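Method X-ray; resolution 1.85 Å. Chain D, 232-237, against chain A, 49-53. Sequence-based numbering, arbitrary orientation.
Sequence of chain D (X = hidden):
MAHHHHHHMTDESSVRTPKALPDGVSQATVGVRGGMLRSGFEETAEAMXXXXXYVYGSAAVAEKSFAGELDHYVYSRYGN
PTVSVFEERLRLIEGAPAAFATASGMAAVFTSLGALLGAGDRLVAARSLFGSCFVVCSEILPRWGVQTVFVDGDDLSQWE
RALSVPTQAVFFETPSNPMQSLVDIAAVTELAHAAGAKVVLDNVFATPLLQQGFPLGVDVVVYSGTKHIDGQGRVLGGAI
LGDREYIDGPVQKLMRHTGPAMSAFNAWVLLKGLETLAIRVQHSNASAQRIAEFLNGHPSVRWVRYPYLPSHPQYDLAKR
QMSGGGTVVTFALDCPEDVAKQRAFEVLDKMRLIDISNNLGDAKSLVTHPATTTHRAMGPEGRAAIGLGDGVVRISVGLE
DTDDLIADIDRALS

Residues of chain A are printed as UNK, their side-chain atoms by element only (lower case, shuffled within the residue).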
ATOM      1  N   GLN D 232      -3.948  -3.270  15.640  1.00 29.19           N
ATOM      2  CA  GLN D 232      -3.768  -1.820  15.452  1.00 29.31           C
ATOM      3  C   GLN D 232      -4.911  -1.116  14.701  1.00 29.38           C
ATOM      4  O   GLN D 232      -4.798   0.072  14.345  1.00 28.98           O
ATOM      5  CB  GLN D 232      -2.402  -1.528  14.814  1.00 29.43           C
ATOM      6  CG  GLN D 232      -1.216  -1.902  15.726  1.00 31.76           C
ATOM      7  CD  GLN D 232       0.143  -1.545  15.143  1.00 35.33           C
ATOM      8  OE1 GLN D 232       0.691  -2.280  14.316  1.00 39.01           O
ATOM      9  NE2 GLN D 232       0.703  -0.430  15.594  1.00 34.43           N
ATOM     10  N   GLY D 233      -6.021  -1.837  14.508  1.00 29.80           N
ATOM     11  CA  GLY D 233      -7.245  -1.235  13.968  1.00 30.11           C
ATOM     12  C   GLY D 233      -7.215  -0.835  12.494  1.00 30.02           C
ATOM     13  O   GLY D 233      -7.971   0.054  12.086  1.00 29.26           O
ATOM     14  N   ARG D 234      -6.385  -1.507  11.690  1.00 29.71           N
ATOM     15  CA  ARG D 234      -6.135  -1.069  10.295  1.00 29.57           C
ATOM     16  C   ARG D 234      -7.038  -1.686   9.199  1.00 29.33           C
ATOM     17  O   ARG D 234      -7.596  -0.944   8.373  1.00 28.15           O
ATOM     18  CB  ARG D 234      -4.659  -1.260   9.914  1.00 29.94           C
ATOM     19  CG  ARG D 234      -3.659  -0.451  10.735  1.00 30.17           C
ATOM     20  CD  ARG D 234      -2.240  -1.049  10.675  1.00 30.37           C
ATOM     21  NE  ARG D 234      -2.184  -2.405  11.240  1.00 31.07           N
ATOM     22  CZ  ARG D 234      -1.087  -3.158  11.289  1.00 31.35           C
ATOM     23  NH1 ARG D 234       0.061  -2.703  10.802  1.00 31.20           N
ATOM     24  NH2 ARG D 234      -1.133  -4.374  11.820  1.00 30.48           N
ATOM     25  N   VAL D 235      -7.164  -3.019   9.170  1.00 29.46           N
ATOM     26  CA  VAL D 235      -7.865  -3.723   8.072  1.00 29.39           C
ATOM     27  C   VAL D 235      -8.801  -4.840   8.584  1.00 30.11           C
ATOM     28  O   VAL D 235      -8.759  -5.185   9.783  1.00 30.11           O
ATOM     29  CB  VAL D 235      -6.866  -4.305   7.005  1.00 28.99           C
ATOM     30  CG1 VAL D 235      -5.848  -3.228   6.536  1.00 29.37           C
ATOM     31  CG2 VAL D 235      -6.124  -5.551   7.545  1.00 30.20           C
ATOM     32  N   LEU D 236      -9.630  -5.375   7.677  1.00 29.85           N
ATOM     33  CA  LEU D 236     -10.481  -6.549   7.963  1.00 30.68           C
ATOM     34  C   LEU D 236      -9.933  -7.836   7.381  1.00 30.69           C
ATOM     35  O   LEU D 236      -9.255  -7.827   6.347  1.00 30.54           O
ATOM     36  CB  LEU D 236     -11.932  -6.325   7.476  1.00 30.91           C
ATOM     37  CG  LEU D 236     -12.662  -5.292   8.360  1.00 33.47           C
ATOM     38  CD1 LEU D 236     -12.501  -3.894   7.798  1.00 34.92           C
ATOM     39  CD2 LEU D 236     -14.133  -5.627   8.549  1.00 36.46           C
ATOM     40  N   GLY D 237     -10.260  -8.956   8.026  1.00 31.33           N
ATOM     41  CA  GLY D 237      -9.851 -10.267   7.555  1.00 31.75           C
ATOM     42  C   GLY D 237     -10.424 -11.346   8.472  1.00 31.83           C
ATOM     43  O   GLY D 237     -10.899 -11.036   9.559  1.00 31.78           O
TER
ATOM     44  N   UNK A  49      -8.390   5.624   3.854  1.00 27.04           N
ATOM     45  CA  UNK A  49      -8.713   5.476   5.276  1.00 26.74           C
ATOM     46  C   UNK A  49      -8.657   4.013   5.729  1.00 26.36           C
ATOM     47  O   UNK A  49      -9.687   3.324   5.813  1.00 25.38           O
ATOM     48  c   UNK A  49      -9.653   9.927   6.288  1.00 29.86           C
ATOM     49  c   UNK A  49      -9.674   8.532   6.473  1.00 28.44           C
ATOM     50  c   UNK A  49     -10.479   9.643   4.039  1.00 27.38           C
ATOM     51  c   UNK A  49     -10.079   7.673   5.444  1.00 27.21           C
ATOM     52  c   UNK A  49     -10.494   8.247   4.236  1.00 28.28           C
ATOM     53  o   UNK A  49     -10.041  11.856   4.947  1.00 30.91           O
ATOM     54  c   UNK A  49     -10.068   6.151   5.642  1.00 26.52           C
ATOM     55  c   UNK A  49     -10.071  10.474   5.089  1.00 30.10           C
ATOM     56  N   UNK A  50      -7.440   3.556   6.030  1.00 27.37           N
ATOM     57  CA  UNK A  50      -7.226   2.191   6.541  1.00 28.06           C
ATOM     58  C   UNK A  50      -7.581   2.164   8.025  1.00 28.15           C
ATOM     59  O   UNK A  50      -6.713   2.295   8.889  1.00 29.13           O
ATOM     60  c   UNK A  50      -5.323   1.594   4.840  1.00 29.83           C
ATOM     61  c   UNK A  50      -6.283   0.703   4.051  1.00 30.86           C
ATOM     62  c   UNK A  50      -5.783   1.709   6.304  1.00 28.15           C
ATOM     63  c   UNK A  50      -3.881   1.088   4.703  1.00 31.49           C
ATOM     64  N   UNK A  51      -8.877   1.988   8.295  1.00 27.79           N
ATOM     65  CA  UNK A  51      -9.407   1.862   9.644  1.00 28.07           C
ATOM     66  C   UNK A  51     -10.579   0.873   9.590  1.00 27.97           C
ATOM     67  O   UNK A  51     -11.362   0.867   8.605  1.00 27.32           O
ATOM     68  o   UNK A  51     -10.070   3.111  11.630  1.00 29.48           O
ATOM     69  c   UNK A  51      -9.871   3.231  10.220  1.00 28.47           C
ATOM     70  c   UNK A  51     -11.193   3.723   9.556  1.00 27.34           C
ATOM     71  N   UNK A  52     -10.693   0.029  10.617  1.00 27.43           N
ATOM     72  CA  UNK A  52     -11.895  -0.805  10.755  1.00 27.84           C
ATOM     73  C   UNK A  52     -13.023  -0.115  11.550  1.00 28.53           C
ATOM     74  O   UNK A  52     -14.209  -0.336  11.252  1.00 28.52           O
ATOM     75  c   UNK A  52     -11.557  -2.188  11.354  1.00 28.44           C
ATOM     76  o   UNK A  52     -10.928  -2.070  12.631  1.00 28.34           O
ATOM     77  N   UNK A  53     -12.653   0.703  12.546  1.00 28.26           N
ATOM     78  CA  UNK A  53     -13.611   1.386  13.449  1.00 28.91           C
ATOM     79  C   UNK A  53     -13.537   2.906  13.417  1.00 28.93           C
ATOM     80  O   UNK A  53     -12.659   3.467  12.742  1.00 28.94           O
TER
HETATM   81  O   HOH W   1     -10.028   1.025  13.962  1.00 17.16           O
HETATM   82  O   HOH W   2      -9.788  -0.613   6.585  1.00 22.66           O
HETATM   83  O   HOH W   3      -8.604  -3.805  12.297  1.00 19.68           O

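Position 49 of chain A carries eight side-chain atoms: one carbon leading to a ring of six carbons, with a single oxygen on the ring atom farthest from the backbone. That is a phenol, and the residue is Y49(A). Its CA-to-CB bond points away from chain D, and its nearest side-chain atom to the stretch, CB of Y49(A), is 8.0 Å from R234(D) O, so the ring takes no part in this contact.

Position 50 has four carbons, forked at the second: a CB, a branching carbon and two methyls. The CB of position 50 lies 3.8 Å from R234(D) O. The branch one atom beyond CB distinguishes L50(A) from isoleucine, which forks at CB itself. The side chain leaves sideways and is buried, as suits a purely aliphatic group with no polar atom to satisfy.

At position 51, CB bears one oxygen and one carbon, the mark of T51(A). The side chain points away overall, although CB touches chain D. Its hydroxyl serves a local purpose: OG1 donates to the carbonyl O of position 53 at 2.8 Å and accepts a hydrogen bond from water 1 at 3.1 Å. A threonine here thus ties its own loop together while holding a water that reaches across the interface.

Position 52 has one carbon followed by one oxygen and points toward chain D; it is S52(A). Its CB packs 4.1 Å from L236(D) CD1, and its OG donates to water 3 at 2.9 Å. The short hydroxyl side chain reaches that water, which in turn donates to V235(D) O at 2.9 Å.

Position 53 has no side-chain atoms and is G53(A). Its contribution is from the backbone: N donates to water 1 at 3.0 Å, while its carbonyl receives the threonine hydroxyl.

The contact is chiefly one of backbone and water. Its single direct hydrogen bond runs from S52(A) N to G233(D) O, 3.1 Å long and nearly straight at 158°. The same carbonyl receives a CA-H...O contact from T51(A) CA at 3.4 Å and a hydrogen bond from water 1 at 2.9 Å. G233(D) has a positive phi of 71°, a conformation that favours glycine. Next along, R234(D) O accepts from water 2 at 2.8 Å, and that water also makes a weak bond to T51(A) O at 3.0 Å. Three waters therefore link successive chain D carbonyls to chain A.

Chain A 49-53: YLTSG
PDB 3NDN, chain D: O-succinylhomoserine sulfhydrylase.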